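Beta-mannosidase (Trichoderma harzianum, PDB 4CVU) probably hydrolyses terminal, non-reducing beta-D-mannose residues of beta-mannosides, as a glycosylated enzyme of glycoside hydrolase family 2. Local coordinates at residues A[256-261]-A[328-333]; A[224-229]-A[262-267]; A[467-472]-A[526-531]; A[236-241]-A[302-307]. All blocks are in the same frame, centred on the assembly; numbering follows the deposited sequence.

Contact 1: A[256-261]-A[328-333]; sequences ASLDFL and VSVSSA. With MAN (alpha-D-mannopyranose), chain E.
L258 and V328 meet through methyl groups with no flat face to offer; of the flat groups, the ring of F260 packs on V299 and L226 outside the contact, and the carboxylate of D259, on the other side of strand 256-261, holds a sugar. Its OD1 accepts a hydrogen bond of 2.7 Å from O6 of the chain E mannose and is also bonded to T298 OG1, while OD2 makes a salt bridge to NE of R473. Both oxygens are thus engaged, which should help hold the carboxylate in one orientation.

On the inner side the contact is purely aliphatic. The two branches of L258 divide the work: CD1 lies 3.8 Å from CG1 of V328, and CD2 lies 4.1 Å from CG2 of V330. The leucine runs past both valines in the opposite sense, so methyls meet alongside one another. V328 also uses its other branch, with CG2 anti to the carbonyl carbon and 4.1 Å from CB of A256.

Strand residues alternate accordingly, A256 and L258 inward, S257 and D259 toward the glycan. With the strand axes 9.3 Å apart and crossing at -65°, this is face-to-face packing across the apolar core of an immunoglobulin-like beta sandwich, one of the domains of family 2 enzymes.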
loop_
_atom_site.group_PDB
_atom_site.type_symbol
_atom_site.label_atom_id
_atom_site.label_comp_id
_atom_site.label_asym_id
_atom_site.label_seq_id
_atom_site.Cartn_x
_atom_site.Cartn_y
_atom_site.Cartn_z
ATOM N N ALA A 256 5.919 42.282 -32.933
ATOM C CA ALA A 256 6.308 40.902 -33.109
ATOM C C ALA A 256 7.805 40.821 -33.236
ATOM O O ALA A 256 8.363 41.364 -34.153
ATOM C CB ALA A 256 5.653 40.316 -34.342
ATOM N N SER A 257 8.452 40.120 -32.313
ATOM C CA SER A 257 9.895 39.957 -32.299
ATOM C C SER A 257 10.217 38.455 -32.293
ATOM O O SER A 257 9.789 37.703 -31.385
ATOM C CB SER A 257 10.481 40.673 -31.076
ATOM O OG SER A 257 11.893 40.655 -31.112
ATOM N N LEU A 258 10.943 38.008 -33.305
ATOM C CA LEU A 258 11.167 36.567 -33.516
ATOM C C LEU A 258 12.634 36.159 -33.367
ATOM O O LEU A 258 13.492 36.711 -34.064
ATOM C CB LEU A 258 10.716 36.182 -34.919
ATOM C CG LEU A 258 9.225 35.923 -35.158
ATOM C CD1 LEU A 258 8.391 37.191 -35.147
ATOM C CD2 LEU A 258 9.072 35.209 -36.510
ATOM N N ASP A 259 12.904 35.182 -32.491
ATOM C CA ASP A 259 14.228 34.577 -32.358
ATOM C C ASP A 259 14.325 33.346 -33.272
ATOM O O ASP A 259 13.337 32.648 -33.461
ATOM C CB ASP A 259 14.501 34.177 -30.900
ATOM C CG ASP A 259 14.393 35.360 -29.941
ATOM O OD1 ASP A 259 14.812 36.458 -30.333
ATOM O OD2 ASP A 259 13.868 35.198 -28.805
ATOM N N PHE A 260 15.510 33.089 -33.834
ATOM C CA PHE A 260 15.674 32.022 -34.839
ATOM C C PHE A 260 17.118 31.498 -34.961
ATOM O O PHE A 260 18.051 32.080 -34.419
ATOM C CB PHE A 260 15.175 32.520 -36.209
ATOM C CG PHE A 260 15.903 33.758 -36.716
ATOM C CD1 PHE A 260 17.087 33.650 -37.433
ATOM C CD2 PHE A 260 15.418 35.029 -36.440
ATOM C CE1 PHE A 260 17.775 34.794 -37.869
ATOM C CE2 PHE A 260 16.096 36.166 -36.864
ATOM C CZ PHE A 260 17.276 36.056 -37.577
ATOM N N LEU A 261 17.268 30.364 -35.635
ATOM C CA LEU A 261 18.542 29.915 -36.189
ATOM C C LEU A 261 18.354 29.784 -37.737
ATOM O O LEU A 261 17.247 29.548 -38.163
ATOM C CB LEU A 261 18.917 28.554 -35.585
ATOM C CG LEU A 261 18.906 28.383 -34.060
ATOM C CD1 LEU A 261 18.832 26.912 -33.667
ATOM C CD2 LEU A 261 20.100 29.040 -33.383
ATOM N N VAL A 328 2.990 35.151 -38.351
ATOM C CA VAL A 328 3.987 36.149 -38.747
ATOM C C VAL A 328 4.978 35.512 -39.698
ATOM O O VAL A 328 5.620 34.540 -39.335
ATOM C CB VAL A 328 4.776 36.675 -37.528
ATOM C CG1 VAL A 328 5.817 37.697 -37.962
ATOM C CG2 VAL A 328 3.852 37.281 -36.488
ATOM N N SER A 329 5.119 36.066 -40.902
ATOM C CA SER A 329 6.053 35.543 -41.906
ATOM C C SER A 329 7.193 36.536 -42.169
ATOM O O SER A 329 6.966 37.746 -42.290
ATOM C CB SER A 329 5.325 35.238 -43.224
ATOM O OG SER A 329 4.209 34.384 -43.020
ATOM N N VAL A 330 8.410 36.012 -42.254
ATOM C CA VAL A 330 9.579 36.803 -42.565
ATOM C C VAL A 330 10.097 36.427 -43.957
ATOM O O VAL A 330 10.432 35.274 -44.222
ATOM C CB VAL A 330 10.693 36.612 -41.519
ATOM C CG1 VAL A 330 11.896 37.492 -41.841
ATOM C CG2 VAL A 330 10.175 36.913 -40.120
ATOM N N SER A 331 10.132 37.419 -44.847
ATOM C CA SER A 331 10.649 37.236 -46.200
ATOM C C SER A 331 11.852 38.121 -46.449
ATOM O O SER A 331 12.105 39.096 -45.726
ATOM C CB SER A 331 9.578 37.528 -47.240
ATOM O OG SER A 331 8.770 36.390 -47.444
ATOM N N SER A 332 12.588 37.757 -47.492
ATOM C CA SER A 332 13.851 38.406 -47.828
ATOM C C SER A 332 13.781 38.921 -49.248
ATOM O O SER A 332 13.306 38.214 -50.134
ATOM C CB SER A 332 14.997 37.406 -47.695
ATOM O OG SER A 332 16.191 38.076 -47.378
ATOM N N ALA A 333 14.255 40.153 -49.453
ATOM C CA ALA A 333 14.328 40.768 -50.783
ATOM C C ALA A 333 14.743 39.737 -51.831
ATOM O O ALA A 333 15.762 39.053 -51.673
ATOM C CB ALA A 333 15.304 41.936 -50.776
HETATM C C1 MAN E . 19.545 39.129 -26.337
HETATM C C2 MAN E . 20.490 38.313 -27.190
HETATM C C3 MAN E . 20.206 38.591 -28.660
HETATM C C4 MAN E . 18.703 38.455 -28.969
HETATM C C5 MAN E . 17.824 39.145 -27.938
HETATM C C6 MAN E . 16.349 38.826 -28.162
HETATM O O2 MAN E . 20.278 36.928 -26.941
HETATM O O3 MAN E . 20.921 37.658 -29.446
HETATM O O4 MAN E . 18.388 39.059 -30.209
HETATM O O5 MAN E . 18.199 38.791 -26.652
HETATM O O6 MAN E . 16.086 37.442 -28.141
#

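Contact 2: A[224-229]-A[262-267]; sequences GELYSL and GTLPKH
L226 and G262 bring their CA atoms to 6.1 Å, the nearest backbone approach between 224-229 and 262-267. L226 is extended just before strand 227-229 starts, whereas 262-267 has no regular structure and enters through a cis peptide between L261 and G262, which bends the chain as it leaves strand 252-261.

Nearly everything that touches from 224-229 is the side chain of L226. With chi1 at -53°, its CG sits beside the backbone N, and the two methyls fork over different parts of the loop. CD2 reaches the backbone, 3.5 Å from the carbonyl O of T263 and 4.1 Å from N of G262. CD1 goes to the side chain of L264, lying 4.0 Å from its CB and 4.1 Å from its CD1. The two leucines cross at about a right angle, with CD1 of L226 against both of those carbons.

I339 touches L226, L264 and P265 together, and F260 of strand 252-261 packs on L226 as well. Strand 227-237 then pairs with 252-261 through backbone bonds of Y227 to L261 and L229 to D259, while the Y227 side chain packs against strand 215-221, part of a different sheet.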
loop_
_atom_site.group_PDB
_atom_site.type_symbol
_atom_site.label_atom_id
_atom_site.label_comp_id
_atom_site.label_asym_id
_atom_site.label_seq_id
_atom_site.Cartn_x
_atom_site.Cartn_y
_atom_site.Cartn_z
ATOM N N GLY A 224 18.167 28.564 -47.144
ATOM C CA GLY A 224 16.890 27.885 -46.979
ATOM C C GLY A 224 16.046 28.448 -45.847
ATOM O O GLY A 224 16.188 29.609 -45.439
ATOM N N GLU A 225 15.161 27.599 -45.347
ATOM C CA GLU A 225 14.249 27.964 -44.278
ATOM C C GLU A 225 15.033 28.221 -42.994
ATOM O O GLU A 225 16.043 27.588 -42.741
ATOM C CB GLU A 225 13.258 26.822 -44.059
ATOM C CG GLU A 225 11.805 27.237 -43.975
ATOM C CD GLU A 225 10.923 26.176 -43.314
ATOM O OE1 GLU A 225 11.397 25.043 -43.062
ATOM O OE2 GLU A 225 9.745 26.481 -43.039
ATOM N N LEU A 226 14.570 29.157 -42.184
ATOM C CA LEU A 226 15.119 29.347 -40.850
ATOM C C LEU A 226 14.316 28.476 -39.837
ATOM O O LEU A 226 13.272 27.932 -40.175
ATOM C CB LEU A 226 15.040 30.819 -40.457
ATOM C CG LEU A 226 15.664 31.804 -41.457
ATOM C CD1 LEU A 226 15.563 33.219 -40.914
ATOM C CD2 LEU A 226 17.110 31.441 -41.743
ATOM N N TYR A 227 14.828 28.361 -38.618
ATOM C CA TYR A 227 14.129 27.657 -37.528
ATOM C C TYR A 227 13.720 28.626 -36.411
ATOM O O TYR A 227 14.529 29.412 -35.950
ATOM C CB TYR A 227 15.007 26.553 -36.946
ATOM C CG TYR A 227 14.380 25.959 -35.701
ATOM C CD1 TYR A 227 13.317 25.076 -35.795
ATOM C CD2 TYR A 227 14.812 26.340 -34.442
ATOM C CE1 TYR A 227 12.707 24.556 -34.656
ATOM C CE2 TYR A 227 14.204 25.844 -33.303
ATOM C CZ TYR A 227 13.166 24.940 -33.408
ATOM O OH TYR A 227 12.581 24.442 -32.251
ATOM N N SER A 228 12.477 28.542 -35.965
ATOM C CA SER A 228 11.962 29.456 -34.943
ATOM C C SER A 228 12.299 28.960 -33.527
ATOM O O SER A 228 11.908 27.865 -33.144
ATOM C CB SER A 228 10.447 29.587 -35.077
ATOM O OG SER A 228 9.939 30.360 -34.018
ATOM N N LEU A 229 13.021 29.773 -32.762
ATOM C CA LEU A 229 13.343 29.446 -31.371
ATOM C C LEU A 229 12.267 29.885 -30.388
ATOM O O LEU A 229 11.879 29.122 -29.502
ATOM C CB LEU A 229 14.658 30.116 -30.952
ATOM C CG LEU A 229 15.922 29.457 -31.487
ATOM C CD1 LEU A 229 17.087 30.422 -31.431
ATOM C CD2 LEU A 229 16.234 28.169 -30.734
ATOM N N GLY A 262 19.343 29.978 -38.616
ATOM C CA GLY A 262 20.598 30.681 -38.424
ATOM C C GLY A 262 20.665 32.017 -39.202
ATOM O O GLY A 262 20.614 33.091 -38.590
ATOM N N THR A 263 20.781 31.989 -40.535
ATOM C CA THR A 263 21.162 33.230 -41.294
ATOM C C THR A 263 20.023 33.964 -42.034
ATOM O O THR A 263 19.541 33.503 -43.064
ATOM C CB THR A 263 22.278 32.957 -42.323
ATOM O OG1 THR A 263 23.363 32.268 -41.700
ATOM C CG2 THR A 263 22.800 34.260 -42.907
ATOM N N LEU A 264 19.608 35.112 -41.507
ATOM C CA LEU A 264 18.585 35.939 -42.145
ATOM C C LEU A 264 19.276 37.043 -42.961
ATOM O O LEU A 264 19.988 37.872 -42.382
ATOM C CB LEU A 264 17.665 36.607 -41.111
ATOM C CG LEU A 264 16.602 37.590 -41.642
ATOM C CD1 LEU A 264 15.678 36.916 -42.643
ATOM C CD2 LEU A 264 15.788 38.230 -40.527
ATOM N N PRO A 265 19.057 37.068 -44.289
ATOM C CA PRO A 265 19.729 38.124 -45.080
ATOM C C PRO A 265 19.284 39.551 -44.736
ATOM O O PRO A 265 18.200 39.769 -44.191
ATOM C CB PRO A 265 19.354 37.775 -46.528
ATOM C CG PRO A 265 18.987 36.320 -46.496
ATOM C CD PRO A 265 18.360 36.100 -45.155
ATOM N N LYS A 266 20.140 40.512 -45.074
ATOM C CA LYS A 266 19.876 41.934 -44.840
ATOM C C LYS A 266 18.605 42.380 -45.570
ATOM O O LYS A 266 18.180 41.743 -46.531
ATOM C CB LYS A 266 21.092 42.770 -45.278
ATOM N N HIS A 267 17.999 43.464 -45.083
ATOM C CA HIS A 267 16.762 44.020 -45.658
ATOM C C HIS A 267 15.597 43.013 -45.693
ATOM O O HIS A 267 14.951 42.819 -46.718
ATOM C CB HIS A 267 17.028 44.622 -47.057
ATOM C CG HIS A 267 17.079 46.123 -47.069
ATOM N ND1 HIS A 267 15.939 46.902 -47.073
ATOM C CD2 HIS A 267 18.123 46.985 -47.068
ATOM C CE1 HIS A 267 16.279 48.179 -47.072
ATOM N NE2 HIS A 267 17.598 48.258 -47.067
#

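Contact 3: A[467-472]-A[526-531]; sequences EITYNV and AANSHS. With NAG (2-acetamido-2-deoxy-beta-D-glucopyranose), chain B; MAN (alpha-D-mannopyranose), chain C; NAG (2-acetamido-2-deoxy-beta-D-glucopyranose), chain D.
Apolar contact between 467-472 and 526-531 centres on V472, whose CG1 lies 3.9 Å from CB of N528. Since CG1 is anti to the backbone N (chi1 162°), this branch is the one that reaches the neighbouring helix. One turn earlier, the methyl CG2 of T469 approaches ND2 of N528 at 4.3 Å, a looser touch, so the two residues of helix 458-475 border the asparagine together.

The polar groups look to other partners. N528 OD1 is hydrogen-bonded to NH1 of R473, and T469 OG1 to the carbonyl O of V465 in its own helix. Within 467-472, N471 grips the carbonyl O of E467 twice, with its backbone N and with ND2 at 3.1 Å, from opposite faces of the carbonyl plane. S529 OG is bonded to OD1 of N476.

Sugar contacts cover the outer side. NE2 of H530 gives a weak hydrogen bond of 3.1 Å to O7 of the chain B N-acetylglucosamine, which comes near the plane of the imidazole at its edge. CB of A527 is 3.4 Å from O4 of the chain D N-acetylglucosamine, and CB of T469 lies 3.8 Å from O4 of the chain C mannose. Helices 458-475 and 506-528 pack against each other here in the outer layer of the beta/alpha barrel that forms the catalytic domain of family 2 enzymes, with a glycan laid over them.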
loop_
_atom_site.group_PDB
_atom_site.type_symbol
_atom_site.label_atom_id
_atom_site.label_comp_id
_atom_site.label_asym_id
_atom_site.label_seq_id
_atom_site.Cartn_x
_atom_site.Cartn_y
_atom_site.Cartn_z
ATOM N N GLU A 467 17.480 33.528 -18.384
ATOM C CA GLU A 467 16.202 32.967 -17.903
ATOM C C GLU A 467 15.073 33.962 -17.990
ATOM O O GLU A 467 14.039 33.653 -18.573
ATOM C CB GLU A 467 16.386 32.429 -16.479
ATOM C CG GLU A 467 15.186 32.456 -15.568
ATOM C CD GLU A 467 15.544 31.965 -14.192
ATOM O OE1 GLU A 467 16.687 31.511 -14.000
ATOM O OE2 GLU A 467 14.680 32.033 -13.290
ATOM N N ILE A 468 15.240 35.154 -17.414
ATOM C CA ILE A 468 14.164 36.128 -17.465
ATOM C C ILE A 468 13.820 36.533 -18.902
ATOM O O ILE A 468 12.652 36.661 -19.228
ATOM C CB ILE A 468 14.464 37.398 -16.647
ATOM C CG1 ILE A 468 14.817 37.042 -15.206
ATOM C CG2 ILE A 468 13.277 38.321 -16.665
ATOM C CD1 ILE A 468 13.791 36.187 -14.510
ATOM N N THR A 469 14.839 36.716 -19.744
ATOM C CA THR A 469 14.636 37.133 -21.132
ATOM C C THR A 469 13.894 36.076 -21.971
ATOM O O THR A 469 12.935 36.383 -22.684
ATOM C CB THR A 469 15.999 37.458 -21.819
ATOM O OG1 THR A 469 16.686 38.494 -21.089
ATOM C CG2 THR A 469 15.768 37.911 -23.241
ATOM N N TYR A 470 14.320 34.829 -21.859
ATOM C CA TYR A 470 13.649 33.729 -22.564
ATOM C C TYR A 470 12.157 33.572 -22.150
ATOM O O TYR A 470 11.258 33.540 -22.978
ATOM C CB TYR A 470 14.376 32.416 -22.301
ATOM C CG TYR A 470 13.632 31.219 -22.864
ATOM C CD1 TYR A 470 13.461 31.084 -24.233
ATOM C CD2 TYR A 470 13.068 30.248 -22.029
ATOM C CE1 TYR A 470 12.773 30.012 -24.768
ATOM C CE2 TYR A 470 12.381 29.154 -22.549
ATOM C CZ TYR A 470 12.233 29.036 -23.916
ATOM O OH TYR A 470 11.558 27.973 -24.464
ATOM N N ASN A 471 11.908 33.475 -20.847
ATOM C CA ASN A 471 10.539 33.230 -20.375
ATOM C C ASN A 471 9.589 34.428 -20.518
ATOM O O ASN A 471 8.434 34.229 -20.909
ATOM C CB ASN A 471 10.570 32.699 -18.970
ATOM C CG ASN A 471 11.092 31.285 -18.920
ATOM O OD1 ASN A 471 10.429 30.349 -19.369
ATOM N ND2 ASN A 471 12.305 31.120 -18.382
ATOM N N VAL A 472 10.060 35.651 -20.240
ATOM C CA VAL A 472 9.250 36.870 -20.486
ATOM C C VAL A 472 8.839 36.969 -21.963
ATOM O O VAL A 472 7.659 37.226 -22.276
ATOM C CB VAL A 472 9.961 38.162 -20.041
ATOM C CG1 VAL A 472 9.326 39.384 -20.692
ATOM C CG2 VAL A 472 9.910 38.325 -18.526
ATOM N N ALA A 526 10.705 45.309 -19.123
ATOM C CA ALA A 526 10.353 46.511 -19.873
ATOM C C ALA A 526 10.922 46.518 -21.310
ATOM O O ALA A 526 10.257 46.989 -22.238
ATOM C CB ALA A 526 10.769 47.778 -19.130
ATOM N N ALA A 527 12.100 45.956 -21.485
ATOM C CA ALA A 527 12.666 45.796 -22.809
ATOM C C ALA A 527 11.816 44.894 -23.701
ATOM O O ALA A 527 11.815 45.044 -24.919
ATOM C CB ALA A 527 14.066 45.240 -22.703
ATOM N N ASN A 528 11.098 43.945 -23.101
ATOM C CA ASN A 528 10.376 42.900 -23.866
ATOM C C ASN A 528 8.856 42.897 -23.740
ATOM O O ASN A 528 8.183 42.036 -24.325
ATOM C CB ASN A 528 10.965 41.533 -23.498
ATOM C CG ASN A 528 12.368 41.349 -24.072
ATOM O OD1 ASN A 528 12.528 41.057 -25.253
ATOM N ND2 ASN A 528 13.376 41.519 -23.235
ATOM N N SER A 529 8.315 43.870 -23.016
ATOM C CA SER A 529 6.866 43.977 -22.810
ATOM C C SER A 529 6.462 45.388 -22.400
ATOM O O SER A 529 7.051 45.941 -21.466
ATOM C CB SER A 529 6.411 42.990 -21.695
ATOM O OG SER A 529 4.998 42.925 -21.629
ATOM N N HIS A 530 5.472 45.959 -23.091
ATOM C CA HIS A 530 4.847 47.244 -22.692
ATOM C C HIS A 530 3.530 47.000 -21.919
ATOM O O HIS A 530 2.993 47.923 -21.314
ATOM C CB HIS A 530 4.537 48.144 -23.917
ATOM C CG HIS A 530 5.748 48.586 -24.683
ATOM N ND1 HIS A 530 6.629 49.535 -24.206
ATOM C CD2 HIS A 530 6.213 48.220 -25.902
ATOM C CE1 HIS A 530 7.595 49.717 -25.092
ATOM N NE2 HIS A 530 7.365 48.934 -26.131
ATOM N N SER A 531 3.049 45.750 -21.950
ATOM C CA SER A 531 1.704 45.408 -21.526
ATOM C C SER A 531 1.607 44.819 -20.093
ATOM O O SER A 531 0.565 44.930 -19.444
ATOM C CB SER A 531 1.100 44.426 -22.539
ATOM O OG SER A 531 1.859 43.246 -22.641
HETATM C C1 NAG B . 9.062 45.566 -29.998
HETATM C C2 NAG B . 9.485 46.997 -29.676
HETATM C C3 NAG B . 10.996 47.097 -29.695
HETATM C C4 NAG B . 11.601 46.085 -28.702
HETATM C C5 NAG B . 11.037 44.695 -28.994
HETATM C C6 NAG B . 11.414 43.611 -27.988
HETATM C C7 NAG B . 7.899 48.745 -30.328
HETATM C C8 NAG B . 7.354 49.595 -31.441
HETATM N N2 NAG B . 8.866 47.896 -30.645
HETATM O O3 NAG B . 11.345 48.409 -29.333
HETATM O O4 NAG B . 13.007 46.045 -28.842
HETATM O O5 NAG B . 9.634 44.721 -29.028
HETATM O O6 NAG B . 10.973 42.371 -28.519
HETATM O O7 NAG B . 7.444 48.871 -29.194
HETATM C C1 MAN C . 21.254 36.355 -26.060
HETATM C C2 MAN C . 21.062 34.848 -26.058
HETATM C C3 MAN C . 19.723 34.497 -25.417
HETATM C C4 MAN C . 19.617 35.093 -24.023
HETATM C C5 MAN C . 19.953 36.586 -24.059
HETATM C C6 MAN C . 20.072 37.202 -22.672
HETATM O O2 MAN C . 22.095 34.268 -25.307
HETATM O O3 MAN C . 19.577 33.108 -25.387
HETATM O O4 MAN C . 18.274 34.941 -23.576
HETATM O O5 MAN C . 21.180 36.848 -24.737
HETATM O O6 MAN C . 20.186 38.621 -22.787
HETATM C C1 NAG D . 13.728 46.179 -27.612
HETATM C C2 NAG D . 15.131 45.567 -27.703
HETATM C C3 NAG D . 15.837 45.719 -26.373
HETATM C C4 NAG D . 15.781 47.148 -25.889
HETATM C C5 NAG D . 14.345 47.677 -25.935
HETATM C C6 NAG D . 14.254 49.149 -25.516
HETATM C C7 NAG D . 15.075 43.792 -29.384
HETATM C C8 NAG D . 14.982 42.327 -29.693
HETATM N N2 NAG D . 15.075 44.181 -28.113
HETATM O O3 NAG D . 17.196 45.390 -26.510
HETATM O O4 NAG D . 16.175 47.238 -24.532
HETATM O O5 NAG D . 13.800 47.522 -27.218
HETATM O O6 NAG D . 15.235 49.904 -26.232
HETATM O O7 NAG D . 15.167 44.577 -30.329
#

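Contact 4: A[236-241]-A[302-307]; sequences FRKGQF and SVTIDA. With CD (cadmium ion), chain F.
R237 sets out away from A307 and still ends up against it. This happens at one end of the immunoglobulin-like beta sandwich, where strands 227-237 and 298-305 run on either side of strand 252-261. The arginine chain bends at chi2 (-81°), and the guanidinium swings back to put NH1 3.7 Å from CB of A307. The methyl sits near the guanidinium plane, at its edge, so this is no face-on packing; NH1 has its hydrogen bond with the carbonyl O of A250.

A second, looser touch lies nearer the surface. The side chain of K238 leaves the backbone toward strand 302-305, and its aliphatic CD comes within 4.4 Å of CG2 of T304.

R237 also starts a type II turn that ends at Q240, closed by the bond from Q240 N to the carbonyl O of R237. G239 takes the third position with phi at 85°. The extended glutamine side chain reaches across to the start of the turn: its OE1 accepts from R237 N at 2.9 Å, in the carbonyl plane and nearly straight at 166°, so two bonds join the same pair of residues.

Beside A307, D306 holds a cadmium ion with both carboxylate oxygens, OD1 at 2.5 Å and OD2 at 2.3 Å, and a water is bound 2.4 Å from the metal.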
loop_
_atom_site.group_PDB
_atom_site.type_symbol
_atom_site.label_atom_id
_atom_site.label_comp_id
_atom_site.label_asym_id
_atom_site.label_seq_id
_atom_site.Cartn_x
_atom_site.Cartn_y
_atom_site.Cartn_z
ATOM N N PHE A 236 -0.467 45.911 -27.064
ATOM C CA PHE A 236 -0.703 46.945 -26.056
ATOM C C PHE A 236 -1.414 48.147 -26.690
ATOM O O PHE A 236 -1.550 48.216 -27.910
ATOM C CB PHE A 236 0.613 47.382 -25.403
ATOM C CG PHE A 236 1.674 47.797 -26.375
ATOM C CD1 PHE A 236 2.414 46.847 -27.083
ATOM C CD2 PHE A 236 1.936 49.140 -26.591
ATOM C CE1 PHE A 236 3.380 47.230 -27.971
ATOM C CE2 PHE A 236 2.902 49.536 -27.494
ATOM C CZ PHE A 236 3.619 48.577 -28.193
ATOM N N ARG A 237 -1.888 49.063 -25.848
ATOM C CA ARG A 237 -2.479 50.303 -26.331
ATOM C C ARG A 237 -1.349 51.260 -26.643
ATOM O O ARG A 237 -0.319 51.294 -25.953
ATOM C CB ARG A 237 -3.413 50.915 -25.274
ATOM C CG ARG A 237 -4.673 50.101 -24.956
ATOM C CD ARG A 237 -5.761 50.314 -25.989
ATOM N NE ARG A 237 -6.988 49.577 -25.701
ATOM C CZ ARG A 237 -8.139 49.721 -26.364
ATOM N NH1 ARG A 237 -8.243 50.598 -27.361
ATOM N NH2 ARG A 237 -9.205 48.999 -26.032
ATOM N N LYS A 238 -1.537 52.063 -27.675
ATOM C CA LYS A 238 -0.504 52.994 -28.050
ATOM C C LYS A 238 -0.215 53.947 -26.873
ATOM O O LYS A 238 -1.126 54.449 -26.221
ATOM C CB LYS A 238 -0.914 53.759 -29.300
ATOM C CG LYS A 238 0.249 54.450 -29.972
ATOM C CD LYS A 238 0.024 54.645 -31.465
ATOM C CE LYS A 238 1.240 55.319 -32.095
ATOM N NZ LYS A 238 2.494 54.550 -31.780
ATOM N N GLY A 239 1.060 54.163 -26.592
ATOM C CA GLY A 239 1.488 55.000 -25.459
ATOM C C GLY A 239 1.563 54.272 -24.109
ATOM O O GLY A 239 1.927 54.874 -23.110
ATOM N N GLN A 240 1.193 52.994 -24.080
ATOM C CA GLN A 240 1.115 52.232 -22.815
ATOM C C GLN A 240 2.497 51.937 -22.264
ATOM O O GLN A 240 3.397 51.525 -22.995
ATOM C CB GLN A 240 0.325 50.919 -23.002
ATOM C CG GLN A 240 0.224 50.016 -21.761
ATOM C CD GLN A 240 -0.697 48.816 -21.964
ATOM O OE1 GLN A 240 -1.268 48.595 -23.042
ATOM N NE2 GLN A 240 -0.871 48.026 -20.884
ATOM N N PHE A 241 2.640 52.083 -20.961
ATOM C CA PHE A 241 3.821 51.626 -20.261
ATOM C C PHE A 241 3.494 50.705 -19.072
ATOM O O PHE A 241 2.396 50.735 -18.552
ATOM C CB PHE A 241 4.634 52.822 -19.778
ATOM C CG PHE A 241 5.912 52.434 -19.090
ATOM C CD1 PHE A 241 6.965 51.903 -19.811
ATOM C CD2 PHE A 241 6.030 52.529 -17.723
ATOM C CE1 PHE A 241 8.133 51.537 -19.176
ATOM C CE2 PHE A 241 7.188 52.150 -17.090
ATOM C CZ PHE A 241 8.243 51.664 -17.819
ATOM N N SER A 302 6.455 45.950 -36.173
ATOM C CA SER A 302 5.170 46.253 -35.553
ATOM C C SER A 302 4.128 46.753 -36.532
ATOM O O SER A 302 4.437 47.099 -37.673
ATOM C CB SER A 302 5.332 47.266 -34.422
ATOM O OG SER A 302 5.404 48.576 -34.902
ATOM N N VAL A 303 2.888 46.801 -36.065
ATOM C CA VAL A 303 1.784 47.349 -36.849
ATOM C C VAL A 303 0.731 47.919 -35.922
ATOM O O VAL A 303 0.541 47.419 -34.812
ATOM C CB VAL A 303 1.155 46.289 -37.777
ATOM C CG1 VAL A 303 0.500 45.172 -37.010
ATOM C CG2 VAL A 303 0.140 46.929 -38.714
ATOM N N THR A 304 0.057 48.972 -36.356
ATOM C CA THR A 304 -0.949 49.628 -35.516
ATOM C C THR A 304 -2.336 49.363 -36.095
ATOM O O THR A 304 -2.492 49.396 -37.293
ATOM C CB THR A 304 -0.628 51.127 -35.388
ATOM O OG1 THR A 304 0.687 51.232 -34.857
ATOM C CG2 THR A 304 -1.601 51.871 -34.460
ATOM N N ILE A 305 -3.316 49.085 -35.233
ATOM C CA ILE A 305 -4.689 48.724 -35.634
ATOM C C ILE A 305 -5.741 49.604 -34.944
ATOM O O ILE A 305 -5.602 49.928 -33.762
ATOM C CB ILE A 305 -4.982 47.246 -35.339
ATOM C CG1 ILE A 305 -3.947 46.343 -36.022
ATOM C CG2 ILE A 305 -6.387 46.876 -35.786
ATOM C CD1 ILE A 305 -4.075 44.856 -35.695
ATOM N N ASP A 306 -6.785 49.973 -35.677
ATOM C CA ASP A 306 -7.779 50.887 -35.150
ATOM C C ASP A 306 -8.422 50.274 -33.917
ATOM O O ASP A 306 -8.787 49.099 -33.919
ATOM C CB ASP A 306 -8.845 51.165 -36.210
ATOM C CG ASP A 306 -9.804 52.255 -35.810
ATOM O OD1 ASP A 306 -9.908 52.552 -34.586
ATOM O OD2 ASP A 306 -10.453 52.809 -36.747
ATOM N N ALA A 307 -8.562 51.099 -32.887
ATOM C CA ALA A 307 -9.182 50.692 -31.624
ATOM C C ALA A 307 -10.534 50.008 -31.812
ATOM O O ALA A 307 -10.938 49.195 -31.000
ATOM C CB ALA A 307 -9.331 51.893 -30.707
HETATM CD CD CD F . -11.908 53.816 -35.218
HETATM O O HOH W 1 -13.332 53.781 -33.265
#

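Overall arrangement
Contacts 1, 2 and 4 belong to the same sandwich domain, and contact 3 to the barrel beside it. Contacts 1 and 3 are buried: the first is methyl against methyl between strands, the third mixes a little apolar touch with polar groups bonded to other partners. Contacts 2 and 4 are only partly buried and involve the two ends of strand 227-237, their centres about 27 Å apart. Contacts 1 and 2 join directly through strands 227-237 and 252-261. Contacts 3 and 4 meet where H530 packs on F236, linking barrel and sandwich. One glycan reaches contacts 1, 3 and, at F236, contact 4, which also carries a cadmium ion at its surface end.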